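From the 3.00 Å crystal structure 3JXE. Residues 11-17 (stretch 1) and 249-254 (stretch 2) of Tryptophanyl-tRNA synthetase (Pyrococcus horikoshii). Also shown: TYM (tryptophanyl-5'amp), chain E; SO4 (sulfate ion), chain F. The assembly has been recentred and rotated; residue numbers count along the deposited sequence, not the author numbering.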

# COMPACT_ATOMS: atom_id res chain seq x y z
N GLU B 11 -8.72 12.92 16.09
CA GLU B 11 -9.39 13.38 17.30
C GLU B 11 -9.37 14.90 17.48
O GLU B 11 -8.38 15.56 17.16
N VAL B 12 -10.48 15.44 17.98
CA VAL B 12 -10.59 16.85 18.32
C VAL B 12 -11.12 16.98 19.75
O VAL B 12 -12.26 16.59 20.03
N GLU B 13 -10.29 17.51 20.64
CA GLU B 13 -10.64 17.62 22.06
C GLU B 13 -10.53 19.05 22.57
O GLU B 13 -9.61 19.78 22.20
N GLY B 14 -11.48 19.45 23.42
CA GLY B 14 -11.47 20.77 24.03
C GLY B 14 -12.00 21.88 23.14
O GLY B 14 -12.25 21.67 21.95
N VAL B 15 -12.19 23.07 23.72
CA VAL B 15 -12.63 24.24 22.97
C VAL B 15 -11.52 24.70 22.02
O VAL B 15 -10.40 24.98 22.45
N VAL B 16 -11.85 24.75 20.74
CA VAL B 16 -10.85 25.01 19.70
C VAL B 16 -10.78 26.49 19.33
O VAL B 16 -11.78 27.09 18.93
N ASP B 17 -9.60 27.08 19.50
CA ASP B 17 -9.34 28.44 19.03
C ASP B 17 -8.84 28.36 17.59
O ASP B 17 -7.72 27.91 17.33
N SER B 249 -22.34 19.89 24.10
CA SER B 249 -21.01 20.45 24.36
C SER B 249 -20.60 21.55 23.37
O SER B 249 -21.05 21.57 22.22
N LEU B 250 -19.75 22.45 23.84
CA LEU B 250 -19.17 23.50 23.01
C LEU B 250 -17.70 23.17 22.69
O LEU B 250 -17.08 23.82 21.84
N SER B 251 -17.18 22.16 23.37
CA SER B 251 -15.82 21.67 23.15
C SER B 251 -15.82 20.44 22.23
O SER B 251 -16.82 19.74 22.12
N GLY B 252 -14.68 20.20 21.59
CA GLY B 252 -14.55 19.11 20.62
C GLY B 252 -15.32 19.41 19.35
O GLY B 252 -15.37 20.56 18.89
N LYS B 253 -15.94 18.38 18.79
CA LYS B 253 -16.77 18.51 17.59
C LYS B 253 -17.89 17.46 17.60
O LYS B 253 -17.94 16.61 18.49
N MET B 254 -18.79 17.54 16.62
CA MET B 254 -19.81 16.52 16.43
C MET B 254 -19.14 15.24 15.96
O MET B 254 -18.50 15.21 14.91

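One backbone hydrogen bond anchors this small contact: Gly252 N donates to Gly14 O at 2.9 Å and nearly straight, with Gly252 CA leaning on Val12 O at 3.5 Å in a CA-H...O contact. Both glycines have positive phi, which by itself favours glycine, and at Gly252 a CB would sit tight against Val12 O.

Around that anchor the side chains divide along the strand. Val12 points toward the second stretch while its neighbours Glu11 and Glu13 point away, the usual alternation. With chi1 at t, Val12 places CG2 3.8 Å from CD of Lys253, so a branched apolar group rests on the aliphatic part of a long chain. Lys253 makes that possible by extending, chi2 and chi3 both t after chi1 at p; only at chi4, p again, does it turn. Its methylenes serve the packing and its amine serves the ligands: Lys253 NZ donates to N7 of the tryptophanyl-5'-AMP adenine at 3.3 Å and, weakly, to sulfate O1 at 3.2 Å. Next door, the backbone Met254 O accepts a weak hydrogen bond from adenine N6 at 3.4 Å, while the Met254 side chain stays out of reach of the first stretch.

Past Gly14, Val15 points sideways with chi1 at m, and its CG1 lies 3.7 Å from Ser251 CB and 4.1 Å from Leu250 CG. This is a shallow, exposed apolar patch, with Leu250 at chi1 p and chi2 t. Ser251 offers carbon to the contact, its CB also 3.5 Å from Gly14 C, while its OG, at chi1 p, donates to Ser249 OG at 3.1 Å. Ser249 OG, placed by chi1 at t, also accepts from Ser251 N at 3.1 Å, tying the turn together locally. Asp17, out of reach, instead caps the following helix.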

# COMPACT_ATOMS: atom_id res chain seq x y z
CB GLU B 11 -8.81 12.70 18.55
CG GLU B 11 -7.30 12.82 18.70
CD GLU B 11 -6.79 12.24 20.00
OE1 GLU B 11 -7.14 12.78 21.07
OE2 GLU B 11 -6.03 11.25 19.95
CB VAL B 12 -11.50 17.63 17.33
CG1 VAL B 12 -11.64 19.09 17.74
CG2 VAL B 12 -10.96 17.54 15.91
CB GLU B 13 -9.74 16.70 22.90
CG GLU B 13 -10.00 15.21 22.69
CD GLU B 13 -8.94 14.33 23.34
OE1 GLU B 13 -7.92 14.86 23.85
OE2 GLU B 13 -9.13 13.09 23.34
CB VAL B 15 -13.14 25.41 23.87
CG1 VAL B 15 -14.48 25.00 24.57
CG2 VAL B 15 -12.04 25.84 24.93
CB VAL B 16 -11.06 24.09 18.46
CG1 VAL B 16 -12.54 23.96 18.10
CG2 VAL B 16 -10.24 24.58 17.26
CB ASP B 17 -8.30 29.14 19.93
CG ASP B 17 -8.17 30.63 19.65
OD1 ASP B 17 -8.56 31.10 18.55
OD2 ASP B 17 -7.67 31.36 20.53
CB SER B 249 -19.96 19.33 24.39
OG SER B 249 -18.70 19.82 24.81
CB LEU B 250 -19.30 24.88 23.67
CG LEU B 250 -18.51 25.26 24.94
CD1 LEU B 250 -18.46 26.78 25.10
CD2 LEU B 250 -19.05 24.60 26.21
CB SER B 251 -15.14 21.34 24.49
OG SER B 251 -15.66 20.15 25.06
CB LYS B 253 -15.93 18.39 16.32
CG LYS B 253 -15.30 17.01 16.08
CD LYS B 253 -14.53 16.97 14.78
CE LYS B 253 -13.96 15.59 14.50
NZ LYS B 253 -15.02 14.62 14.09
CB MET B 254 -20.86 16.98 15.43
CG MET B 254 -22.08 16.07 15.36
SD MET B 254 -23.13 16.36 13.92
CE MET B 254 -23.88 17.92 14.36
P TYM E . -13.64 11.87 8.09
O1P TYM E . -14.32 10.71 7.47
O2P TYM E . -13.34 11.86 9.53
O5' TYM E . -14.50 13.20 7.79
C5' TYM E . -14.91 13.50 6.44
C4' TYM E . -14.96 15.01 6.20
O4' TYM E . -15.76 15.64 7.25
C1' TYM E . -14.96 16.68 7.88
N9 TYM E . -15.45 16.73 9.30
C4 TYM E . -16.16 17.71 9.84
N3 TYM E . -16.61 18.89 9.37
C2 TYM E . -17.31 19.71 10.15
N1 TYM E . -17.58 19.40 11.41
C6 TYM E . -17.16 18.24 11.94
N6 TYM E . -17.44 17.94 13.21
C5 TYM E . -16.43 17.36 11.15
N7 TYM E . -15.88 16.17 11.36
C8 TYM E . -15.29 15.78 10.23
C2' TYM E . -13.51 16.24 7.67
O2' TYM E . -12.65 17.37 7.65
C3' TYM E . -13.57 15.63 6.27
O3' TYM E . -13.49 16.67 5.28
NH3 TYM E . -9.14 10.39 6.65
CA TYM E . -10.28 11.21 6.22
CB TYM E . -10.77 10.73 4.86
CG TYM E . -10.11 11.52 3.69
CD2 TYM E . -10.23 12.87 3.39
CE2 TYM E . -9.46 13.13 2.25
CE3 TYM E . -10.92 13.91 4.01
CD1 TYM E . -9.30 11.00 2.73
NE1 TYM E . -8.89 12.00 1.83
CZ2 TYM E . -9.40 14.42 1.73
CZ3 TYM E . -10.85 15.20 3.48
CH2 TYM E . -10.09 15.46 2.34
C TYM E . -11.43 11.08 7.24
O TYM E . -11.53 10.07 7.94
OPP TYM E . -12.27 12.16 7.27
S SO4 F . -16.36 11.43 13.65
O1 SO4 F . -15.39 11.54 14.73
O2 SO4 F . -17.01 12.72 13.44
O3 SO4 F . -15.70 11.03 12.41
O4 SO4 F . -17.36 10.43 14.00